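Local coordinates for superantigen-like protein SSL8 (Staphylococcus aureus, PDB 3R2T) that is of unknown function but belongs to the staphylococcal/streptococcal toxin family, sharing the superantigen architecture of an OB-fold domain joined to a beta-grasp domain, at residues Y72-S78 against H116-A122; F167-F173 against L192-Y197. One frame throughout, in Å; residues are numbered along the deposited sequence. Where two conformers were deposited one is given.

Interaction 1. Residues Y72-S78 against H116-A122; sequences YELTNVS and HGLDVFA
L74 and V120 form the central hydrogen-bonded pair of an antiparallel ladder between strands 72-75 and 118-122, whose axes come within 4.7 Å at 170°. L74 N reaches V120 O at 2.9 Å, and V120 N returns a bond to L74 O. Y72 pairs likewise with A122, and E73 faces F121 as a non-hydrogen-bonded pair. Beyond T75 the register slips by one: N76 and V77 both face L118, a G1 beta bulge within the sheet of the OB-fold domain. N76 takes the left-handed backbone of the bulge, which asparagine tolerates better than most residues, and at the other strand's corner the positive phi of G117 favours glycine. V77 N donates to L118 O at 2.7 Å, while N76 N turns to D119 OD1, 3.2 Å away; an aspartate here takes up the N-H that the bulge diverts. Its other oxygen forms a salt bridge with K177. On the core side of the OB-fold sheet L74 and V120 pack against F92, V120 also against V101, and L118 against V139. V77 CG2, lodged between its own backbone N and carbonyl carbon (CG1 at chi1 -66°), presses on L118 CB at a tight 3.4 Å and meets V120 CG2 at 3.8 Å. At the far end S78 OG meets the edge of the H116 ring, in its plane, and hydrogen-bonds to ND1 at 3.0 Å; a water links S78 OG, N76 OD1 and G117 N.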
ATOM      1  N   TYR A  72      14.842  -8.061   6.594  1.00 44.80           N
ATOM      2  CA  TYR A  72      14.647  -9.356   7.234  1.00 45.19           C
ATOM      3  C   TYR A  72      14.745 -10.477   6.228  1.00 44.78           C
ATOM      4  O   TYR A  72      14.255 -10.344   5.119  1.00 45.46           O
ATOM      5  CB  TYR A  72      13.247  -9.412   7.854  1.00 46.50           C
ATOM      6  CG  TYR A  72      12.922  -8.283   8.827  1.00 46.41           C
ATOM      7  CD1 TYR A  72      12.991  -8.469  10.200  1.00 52.12           C
ATOM      8  CD2 TYR A  72      12.531  -7.032   8.362  1.00 46.25           C
ATOM      9  CE1 TYR A  72      12.680  -7.416  11.095  1.00 52.28           C
ATOM     10  CE2 TYR A  72      12.218  -5.993   9.236  1.00 47.14           C
ATOM     11  CZ  TYR A  72      12.298  -6.185  10.586  1.00 50.53           C
ATOM     12  OH  TYR A  72      11.989  -5.135  11.421  1.00 57.05           O
ATOM     13  N   GLU A  73      15.354 -11.585   6.624  1.00 45.42           N
ATOM     14  CA  GLU A  73      15.485 -12.757   5.773  1.00 46.06           C
ATOM     15  C   GLU A  73      14.707 -13.917   6.389  1.00 46.54           C
ATOM     16  O   GLU A  73      15.066 -14.431   7.435  1.00 48.13           O
ATOM     17  CB  GLU A  73      16.947 -13.150   5.608  1.00 47.21           C
ATOM     18  CG  GLU A  73      17.796 -12.103   4.904  1.00 50.51           C
ATOM     19  CD  GLU A  73      19.256 -12.478   4.870  1.00 54.45           C
ATOM     20  OE1 GLU A  73      19.569 -13.690   4.929  1.00 55.49           O
ATOM     21  OE2 GLU A  73      20.096 -11.556   4.789  1.00 58.54           O
ATOM     22  N   LEU A  74      13.646 -14.324   5.707  1.00 45.90           N
ATOM     23  CA  LEU A  74      12.787 -15.397   6.157  1.00 47.14           C
ATOM     24  C   LEU A  74      13.054 -16.594   5.256  1.00 46.54           C
ATOM     25  O   LEU A  74      13.256 -16.428   4.052  1.00 44.34           O
ATOM     26  CB  LEU A  74      11.357 -14.907   6.073  1.00 47.90           C
ATOM     27  CG  LEU A  74      11.349 -13.536   6.786  1.00 50.16           C
ATOM     28  CD1 LEU A  74      10.174 -12.674   6.423  1.00 55.46           C
ATOM     29  CD2 LEU A  74      11.506 -13.718   8.296  1.00 52.42           C
ATOM     30  N   THR A  75      13.072 -17.793   5.826  1.00 47.20           N
ATOM     31  CA  THR A  75      13.401 -18.972   5.041  1.00 49.19           C
ATOM     32  C   THR A  75      12.437 -20.134   5.225  1.00 50.53           C
ATOM     33  O   THR A  75      11.857 -20.301   6.291  1.00 50.02           O
ATOM     34  CB  THR A  75      14.828 -19.456   5.394  1.00 50.73           C
ATOM     35  OG1 THR A  75      15.745 -18.351   5.294  1.00 56.45           O
ATOM     36  CG2 THR A  75      15.281 -20.569   4.457  1.00 51.12           C
ATOM     37  N   ASN A  76      12.298 -20.932   4.158  1.00 51.10           N
ATOM     38  CA  ASN A  76      11.441 -22.111   4.122  1.00 53.26           C
ATOM     39  C   ASN A  76      10.060 -21.817   4.682  1.00 54.36           C
ATOM     40  O   ASN A  76       9.568 -22.521   5.568  1.00 55.89           O
ATOM     41  CB  ASN A  76      12.095 -23.287   4.866  1.00 55.69           C
ATOM     42  CG  ASN A  76      11.363 -24.625   4.627  1.00 58.32           C
ATOM     43  OD1 ASN A  76      10.664 -24.799   3.627  1.00 54.72           O
ATOM     44  ND2 ASN A  76      11.528 -25.559   5.544  1.00 57.96           N
ATOM     45  N   VAL A  77       9.451 -20.759   4.152  1.00 53.21           N
ATOM     46  CA  VAL A  77       8.121 -20.321   4.551  1.00 54.16           C
ATOM     47  C   VAL A  77       7.064 -20.936   3.651  1.00 54.41           C
ATOM     48  O   VAL A  77       7.306 -21.209   2.467  1.00 53.43           O
ATOM     49  CB  VAL A  77       7.959 -18.769   4.459  1.00 53.00           C
ATOM     50  CG1 VAL A  77       8.841 -18.081   5.457  1.00 55.55           C
ATOM     51  CG2 VAL A  77       8.255 -18.286   3.062  1.00 49.59           C
ATOM     52  N   SER A  78       5.887 -21.137   4.231  1.00 55.36           N
ATOM     53  CA  SER A  78       4.744 -21.704   3.531  1.00 57.64           C
ATOM     54  C   SER A  78       3.675 -20.628   3.461  1.00 57.58           C
ATOM     55  O   SER A  78       3.421 -19.930   4.449  1.00 57.93           O
ATOM     56  CB  SER A  78       4.170 -22.910   4.293  1.00 59.51           C
ATOM     57  OG  SER A  78       5.149 -23.915   4.527  1.00 62.37           O
ATOM     58  N   HIS A 116       4.941 -24.292  -0.572  1.00 55.67           N
ATOM     59  CA  HIS A 116       5.985 -24.550   0.439  1.00 54.30           C
ATOM     60  C   HIS A 116       7.373 -24.225  -0.092  1.00 51.12           C
ATOM     61  O   HIS A 116       7.569 -24.073  -1.286  1.00 51.46           O
ATOM     62  CB  HIS A 116       6.010 -26.023   0.867  1.00 55.89           C
ATOM     63  CG  HIS A 116       4.741 -26.513   1.481  1.00 60.05           C
ATOM     64  ND1 HIS A 116       4.333 -26.139   2.744  1.00 63.96           N
ATOM     65  CD2 HIS A 116       3.821 -27.396   1.033  1.00 64.60           C
ATOM     66  CE1 HIS A 116       3.193 -26.740   3.030  1.00 68.11           C
ATOM     67  NE2 HIS A 116       2.864 -27.514   2.011  1.00 70.59           N
ATOM     68  N   GLY A 117       8.332 -24.132   0.820  1.00 49.19           N
ATOM     69  CA  GLY A 117       9.717 -23.892   0.468  1.00 47.77           C
ATOM     70  C   GLY A 117      10.063 -22.524  -0.065  1.00 44.88           C
ATOM     71  O   GLY A 117      10.877 -22.408  -0.956  1.00 44.14           O
ATOM     72  N   LEU A 118       9.479 -21.480   0.490  1.00 44.80           N
ATOM     73  CA  LEU A 118       9.787 -20.147  -0.002  1.00 43.56           C
ATOM     74  C   LEU A 118      10.751 -19.373   0.894  1.00 43.47           C
ATOM     75  O   LEU A 118      10.824 -19.623   2.085  1.00 44.73           O
ATOM     76  CB  LEU A 118       8.514 -19.335  -0.126  1.00 43.78           C
ATOM     77  CG  LEU A 118       7.420 -19.777  -1.076  1.00 42.81           C
ATOM     78  CD1 LEU A 118       6.160 -18.934  -0.820  1.00 40.36           C
ATOM     79  CD2 LEU A 118       7.898 -19.663  -2.512  1.00 40.75           C
ATOM     80  N   ASP A 119      11.513 -18.460   0.289  1.00 43.64           N
ATOM     81  CA  ASP A 119      12.400 -17.535   1.026  1.00 42.36           C
ATOM     82  C   ASP A 119      11.816 -16.163   0.754  1.00 41.76           C
ATOM     83  O   ASP A 119      11.210 -15.924  -0.294  1.00 41.25           O
ATOM     84  CB  ASP A 119      13.868 -17.587   0.583  1.00 42.15           C
ATOM     85  CG  ASP A 119      14.602 -18.838   1.081  1.00 46.05           C
ATOM     86  OD1 ASP A 119      14.010 -19.634   1.845  1.00 51.72           O
ATOM     87  OD2 ASP A 119      15.787 -19.015   0.724  1.00 46.63           O
ATOM     88  N   VAL A 120      11.975 -15.259   1.703  1.00 41.49           N
ATOM     89  CA  VAL A 120      11.419 -13.944   1.553  1.00 39.88           C
ATOM     90  C   VAL A 120      12.353 -12.924   2.123  1.00 39.05           C
ATOM     91  O   VAL A 120      12.793 -13.056   3.274  1.00 38.01           O
ATOM     92  CB  VAL A 120      10.073 -13.827   2.307  1.00 42.51           C
ATOM     93  CG1 VAL A 120       9.533 -12.401   2.253  1.00 36.82           C
ATOM     94  CG2 VAL A 120       9.040 -14.837   1.764  1.00 42.12           C
ATOM     95  N   PHE A 121      12.693 -11.925   1.301  1.00 37.35           N
ATOM     96  CA  PHE A 121      13.510 -10.832   1.748  1.00 37.00           C
ATOM     97  C   PHE A 121      12.496  -9.723   1.918  1.00 36.92           C
ATOM     98  O   PHE A 121      11.810  -9.381   0.981  1.00 38.06           O
ATOM     99  CB  PHE A 121      14.590 -10.463   0.735  1.00 38.30           C
ATOM    100  CG  PHE A 121      15.488  -9.357   1.214  1.00 40.98           C
ATOM    101  CD1 PHE A 121      16.516  -9.625   2.113  1.00 44.07           C
ATOM    102  CD2 PHE A 121      15.297  -8.052   0.789  1.00 40.06           C
ATOM    103  CE1 PHE A 121      17.341  -8.598   2.580  1.00 44.58           C
ATOM    104  CE2 PHE A 121      16.110  -7.029   1.249  1.00 40.71           C
ATOM    105  CZ  PHE A 121      17.127  -7.298   2.152  1.00 42.55           C
ATOM    106  N   ALA A 122      12.389  -9.185   3.120  1.00 37.79           N
ATOM    107  CA  ALA A 122      11.394  -8.164   3.433  1.00 38.04           C
ATOM    108  C   ALA A 122      11.999  -6.884   3.969  1.00 38.69           C
ATOM    109  O   ALA A 122      12.969  -6.914   4.725  1.00 37.47           O
ATOM    110  CB  ALA A 122      10.387  -8.727   4.459  1.00 39.12           C
TER
HETATM  111  O   HOH W   1       7.699 -24.138   3.811  1.00 27.13           O

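Interaction 2. Residues F167-F173 against L192-Y197; sequences FSIDEFF and LLIKKY
E171 and Y197 approach from opposite directions, the glutamate from strand 167-171 and the tyrosine from the C-terminal part of helix 182-197. Their planes stand 87° apart, with E171 OE2 at the edge of the phenol ring and accepting a bond of 2.5 Å from Y197 OH. The other oxygen, OE1, forms a salt bridge with K196 NZ at 2.4 Å. Both lengths are below normal, probably from coordinate error, so the pairing is sound but its exact lengths doubtful. A bend at chi2 (-71°) brings the glutamate's carboxylate to both donors, and K196 bends at chi3. In the beta-grasp domain a helix packs across a mixed sheet, and here an outermost strand, 167-171, sends alternate residues F167, I169 and E171 toward that helix. I169 offers hydrocarbon beside the phenol, its CG2 3.3 Å from Y197 OH and CD1 near the ring's edge. The F167 ring is turned 29° from that of Y197 but slid aside, so the two barely overlap; F167 CE2 meets Y197 CE1 at 3.7 Å. Apolar L192 brings CD1 to the edge of the F173 ring; F173 packs on I244, L193 on V246 and Y197 on L248, all in strand 241-248.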
ATOM      1  N   PHE A 167      38.092   6.672  -8.139  1.00 49.10           N
ATOM      2  CA  PHE A 167      38.579   5.439  -7.555  1.00 47.69           C
ATOM      3  C   PHE A 167      37.956   4.215  -8.187  1.00 46.41           C
ATOM      4  O   PHE A 167      36.940   4.287  -8.856  1.00 46.18           O
ATOM      5  CB  PHE A 167      38.361   5.389  -6.028  1.00 48.10           C
ATOM      6  CG  PHE A 167      36.924   5.577  -5.585  1.00 46.32           C
ATOM      7  CD1 PHE A 167      36.520   6.768  -4.989  1.00 49.77           C
ATOM      8  CD2 PHE A 167      35.986   4.569  -5.748  1.00 47.11           C
ATOM      9  CE1 PHE A 167      35.207   6.953  -4.560  1.00 48.89           C
ATOM     10  CE2 PHE A 167      34.665   4.744  -5.332  1.00 45.39           C
ATOM     11  CZ  PHE A 167      34.277   5.946  -4.738  1.00 47.25           C
ATOM     12  N   SER A 168      38.590   3.087  -7.937  1.00 46.85           N
ATOM     13  CA  SER A 168      38.145   1.793  -8.413  1.00 46.03           C
ATOM     14  C   SER A 168      38.500   0.796  -7.310  1.00 44.91           C
ATOM     15  O   SER A 168      39.678   0.515  -7.098  1.00 45.67           O
ATOM     16  CB  SER A 168      38.843   1.431  -9.711  1.00 46.24           C
ATOM     17  OG  SER A 168      38.425   0.148 -10.106  1.00 48.72           O
ATOM     18  N   ILE A 169      37.473   0.289  -6.619  1.00 44.13           N
ATOM     19  CA  ILE A 169      37.639  -0.602  -5.466  1.00 44.88           C
ATOM     20  C   ILE A 169      36.856  -1.926  -5.543  1.00 45.00           C
ATOM     21  O   ILE A 169      35.636  -1.926  -5.750  1.00 43.17           O
ATOM     22  CB  ILE A 169      37.203   0.149  -4.157  1.00 45.17           C
ATOM     23  CG1 ILE A 169      37.935   1.501  -4.046  1.00 47.35           C
ATOM     24  CG2 ILE A 169      37.437  -0.715  -2.906  1.00 44.93           C
ATOM     25  CD1 ILE A 169      37.743   2.254  -2.689  1.00 47.35           C
ATOM     26  N   ASP A 170      37.566  -3.045  -5.362  1.00 46.36           N
ATOM     27  CA  ASP A 170      36.945  -4.376  -5.342  1.00 48.41           C
ATOM     28  C   ASP A 170      36.397  -4.615  -3.967  1.00 49.21           C
ATOM     29  O   ASP A 170      37.141  -4.586  -3.004  1.00 50.31           O
ATOM     30  CB  ASP A 170      37.949  -5.488  -5.627  1.00 49.52           C
ATOM     31  CG  ASP A 170      38.413  -5.493  -7.044  1.00 54.12           C
ATOM     32  OD1 ASP A 170      37.835  -4.734  -7.846  1.00 62.68           O
ATOM     33  OD2 ASP A 170      39.348  -6.268  -7.366  1.00 62.65           O
ATOM     34  N   GLU A 171      35.093  -4.840  -3.879  1.00 49.40           N
ATOM     35  CA  GLU A 171      34.441  -5.095  -2.603  1.00 51.16           C
ATOM     36  C   GLU A 171      34.033  -6.543  -2.542  1.00 51.41           C
ATOM     37  O   GLU A 171      33.563  -7.102  -3.538  1.00 51.24           O
ATOM     38  CB  GLU A 171      33.188  -4.215  -2.453  1.00 50.33           C
ATOM     39  CG  GLU A 171      33.451  -2.725  -2.224  1.00 51.92           C
ATOM     40  CD  GLU A 171      34.015  -2.412  -0.824  1.00 56.50           C
ATOM     41  OE1 GLU A 171      33.908  -3.261   0.093  1.00 56.73           O
ATOM     42  OE2 GLU A 171      34.555  -1.303  -0.637  1.00 58.76           O
ATOM     43  N   PHE A 172      34.221  -7.169  -1.386  1.00 53.10           N
ATOM     44  CA  PHE A 172      33.783  -8.557  -1.210  1.00 52.57           C
ATOM     45  C   PHE A 172      32.257  -8.550  -1.138  1.00 50.99           C
ATOM     46  O   PHE A 172      31.677  -7.687  -0.485  1.00 51.30           O
ATOM     47  CB  PHE A 172      34.356  -9.178   0.070  1.00 54.90           C
ATOM     48  CG  PHE A 172      33.878 -10.578   0.307  1.00 56.80           C
ATOM     49  CD1 PHE A 172      34.426 -11.637  -0.409  1.00 57.49           C
ATOM     50  CD2 PHE A 172      32.868 -10.840   1.230  1.00 60.20           C
ATOM     51  CE1 PHE A 172      33.985 -12.936  -0.211  1.00 61.20           C
ATOM     52  CE2 PHE A 172      32.414 -12.142   1.436  1.00 61.17           C
ATOM     53  CZ  PHE A 172      32.975 -13.193   0.716  1.00 61.49           C
ATOM     54  N   PHE A 173      31.606  -9.479  -1.827  1.00 49.34           N
ATOM     55  CA  PHE A 173      30.154  -9.570  -1.800  1.00 48.93           C
ATOM     56  C   PHE A 173      29.839 -11.044  -1.931  1.00 50.70           C
ATOM     57  O   PHE A 173      30.499 -11.755  -2.681  1.00 53.84           O
ATOM     58  CB  PHE A 173      29.540  -8.789  -2.962  1.00 48.06           C
ATOM     59  CG  PHE A 173      28.060  -8.543  -2.823  1.00 45.85           C
ATOM     60  CD1 PHE A 173      27.140  -9.247  -3.585  1.00 43.68           C
ATOM     61  CD2 PHE A 173      27.591  -7.593  -1.919  1.00 45.56           C
ATOM     62  CE1 PHE A 173      25.778  -8.998  -3.452  1.00 43.19           C
ATOM     63  CE2 PHE A 173      26.234  -7.341  -1.772  1.00 42.61           C
ATOM     64  CZ  PHE A 173      25.329  -8.028  -2.522  1.00 43.01           C
ATOM     65  N   LEU A 192      25.432  -1.336   1.638  1.00 40.63           N
ATOM     66  CA  LEU A 192      26.881  -1.347   1.655  1.00 41.59           C
ATOM     67  C   LEU A 192      27.433  -0.010   1.164  1.00 42.02           C
ATOM     68  O   LEU A 192      28.387   0.503   1.732  1.00 44.18           O
ATOM     69  CB  LEU A 192      27.402  -2.503   0.831  1.00 41.26           C
ATOM     70  CG  LEU A 192      28.905  -2.751   0.829  1.00 44.93           C
ATOM     71  CD1 LEU A 192      29.164  -4.203   0.454  1.00 44.61           C
ATOM     72  CD2 LEU A 192      29.626  -1.772  -0.074  1.00 44.78           C
ATOM     73  N   LEU A 193      26.808   0.567   0.141  1.00 40.44           N
ATOM     74  CA  LEU A 193      27.270   1.850  -0.413  1.00 40.35           C
ATOM     75  C   LEU A 193      27.074   2.988   0.569  1.00 42.90           C
ATOM     76  O   LEU A 193      27.875   3.927   0.618  1.00 42.73           O
ATOM     77  CB  LEU A 193      26.535   2.162  -1.709  1.00 38.40           C
ATOM     78  CG  LEU A 193      26.779   1.154  -2.831  1.00 38.01           C
ATOM     79  CD1 LEU A 193      25.892   1.470  -4.029  1.00 31.36           C
ATOM     80  CD2 LEU A 193      28.257   1.119  -3.193  1.00 37.76           C
ATOM     81  N   ILE A 194      26.006   2.917   1.361  1.00 44.22           N
ATOM     82  CA  ILE A 194      25.762   3.972   2.340  1.00 46.42           C
ATOM     83  C   ILE A 194      26.798   3.918   3.442  1.00 49.46           C
ATOM     84  O   ILE A 194      27.383   4.934   3.823  1.00 50.73           O
ATOM     85  CB  ILE A 194      24.371   3.861   2.991  1.00 46.47           C
ATOM     86  CG1 ILE A 194      23.275   4.174   1.964  1.00 44.36           C
ATOM     87  CG2 ILE A 194      24.262   4.847   4.215  1.00 46.68           C
ATOM     88  CD1 ILE A 194      21.852   3.904   2.439  1.00 41.32           C
ATOM     89  N   LYS A 195      27.049   2.722   3.961  0.50 49.67           N
ATOM     90  CA  LYS A 195      27.987   2.579   5.073  0.50 51.88           C
ATOM     91  C   LYS A 195      29.458   2.781   4.686  0.50 52.33           C
ATOM     92  O   LYS A 195      30.206   3.383   5.446  0.50 52.72           O
ATOM     93  CB  LYS A 195      27.755   1.239   5.796  0.50 51.95           C
ATOM     94  CG  LYS A 195      28.165   0.005   5.039  0.50 50.43           C
ATOM     95  CD  LYS A 195      27.386  -1.225   5.530  0.50 50.59           C
ATOM     96  CE  LYS A 195      27.761  -2.501   4.743  0.50 47.60           C
ATOM     97  NZ  LYS A 195      26.664  -3.519   4.753  0.50 41.24           N
ATOM     98  N   LYS A 196      29.866   2.312   3.507  1.00 50.94           N
ATOM     99  CA  LYS A 196      31.268   2.468   3.078  1.00 53.17           C
ATOM    100  C   LYS A 196      31.622   3.586   2.092  1.00 53.57           C
ATOM    101  O   LYS A 196      32.791   3.955   1.997  1.00 55.28           O
ATOM    102  CB  LYS A 196      31.729   1.153   2.476  1.00 52.12           C
ATOM    103  CG  LYS A 196      31.493  -0.008   3.412  1.00 55.53           C
ATOM    104  CD  LYS A 196      31.951  -1.344   2.859  1.00 58.95           C
ATOM    105  CE  LYS A 196      33.449  -1.416   2.708  1.00 63.61           C
ATOM    106  NZ  LYS A 196      33.887  -2.816   2.443  1.00 64.94           N
ATOM    107  N   TYR A 197      30.643   4.100   1.346  1.00 52.39           N
ATOM    108  CA  TYR A 197      30.895   5.160   0.360  1.00 52.66           C
ATOM    109  C   TYR A 197      30.044   6.415   0.593  1.00 53.35           C
ATOM    110  O   TYR A 197      29.975   7.288  -0.254  1.00 53.66           O
ATOM    111  CB  TYR A 197      30.680   4.609  -1.052  1.00 50.81           C
ATOM    112  CG  TYR A 197      31.667   3.519  -1.383  1.00 51.79           C
ATOM    113  CD1 TYR A 197      32.898   3.827  -1.928  1.00 54.63           C
ATOM    114  CD2 TYR A 197      31.390   2.192  -1.101  1.00 49.77           C
ATOM    115  CE1 TYR A 197      33.819   2.846  -2.213  1.00 56.50           C
ATOM    116  CE2 TYR A 197      32.310   1.192  -1.376  1.00 51.01           C
ATOM    117  CZ  TYR A 197      33.524   1.528  -1.939  1.00 55.24           C
ATOM    118  OH  TYR A 197      34.456   0.559  -2.228  1.00 54.18           O
TER

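Overall arrangement
Interaction 1 comes first along the chain and is complete before interaction 2 begins: strands 72-79 and 118-122 belong to the N-terminal OB-fold domain, whereas strand 167-171 and helix 182-197 belong to the C-terminal beta-grasp domain. Their centres lie 27 Å apart on opposite sides of the chain's centre, with nearest atoms about 9 Å apart and no direct touch. They share no sheet. One joins strands within a curled sheet; the other joins a helix to an outermost strand of a five-stranded sheet. Helix 182-197 touches both: its K188 forms a salt bridge with E73 of interaction 1, and its C-terminal part makes interaction 2.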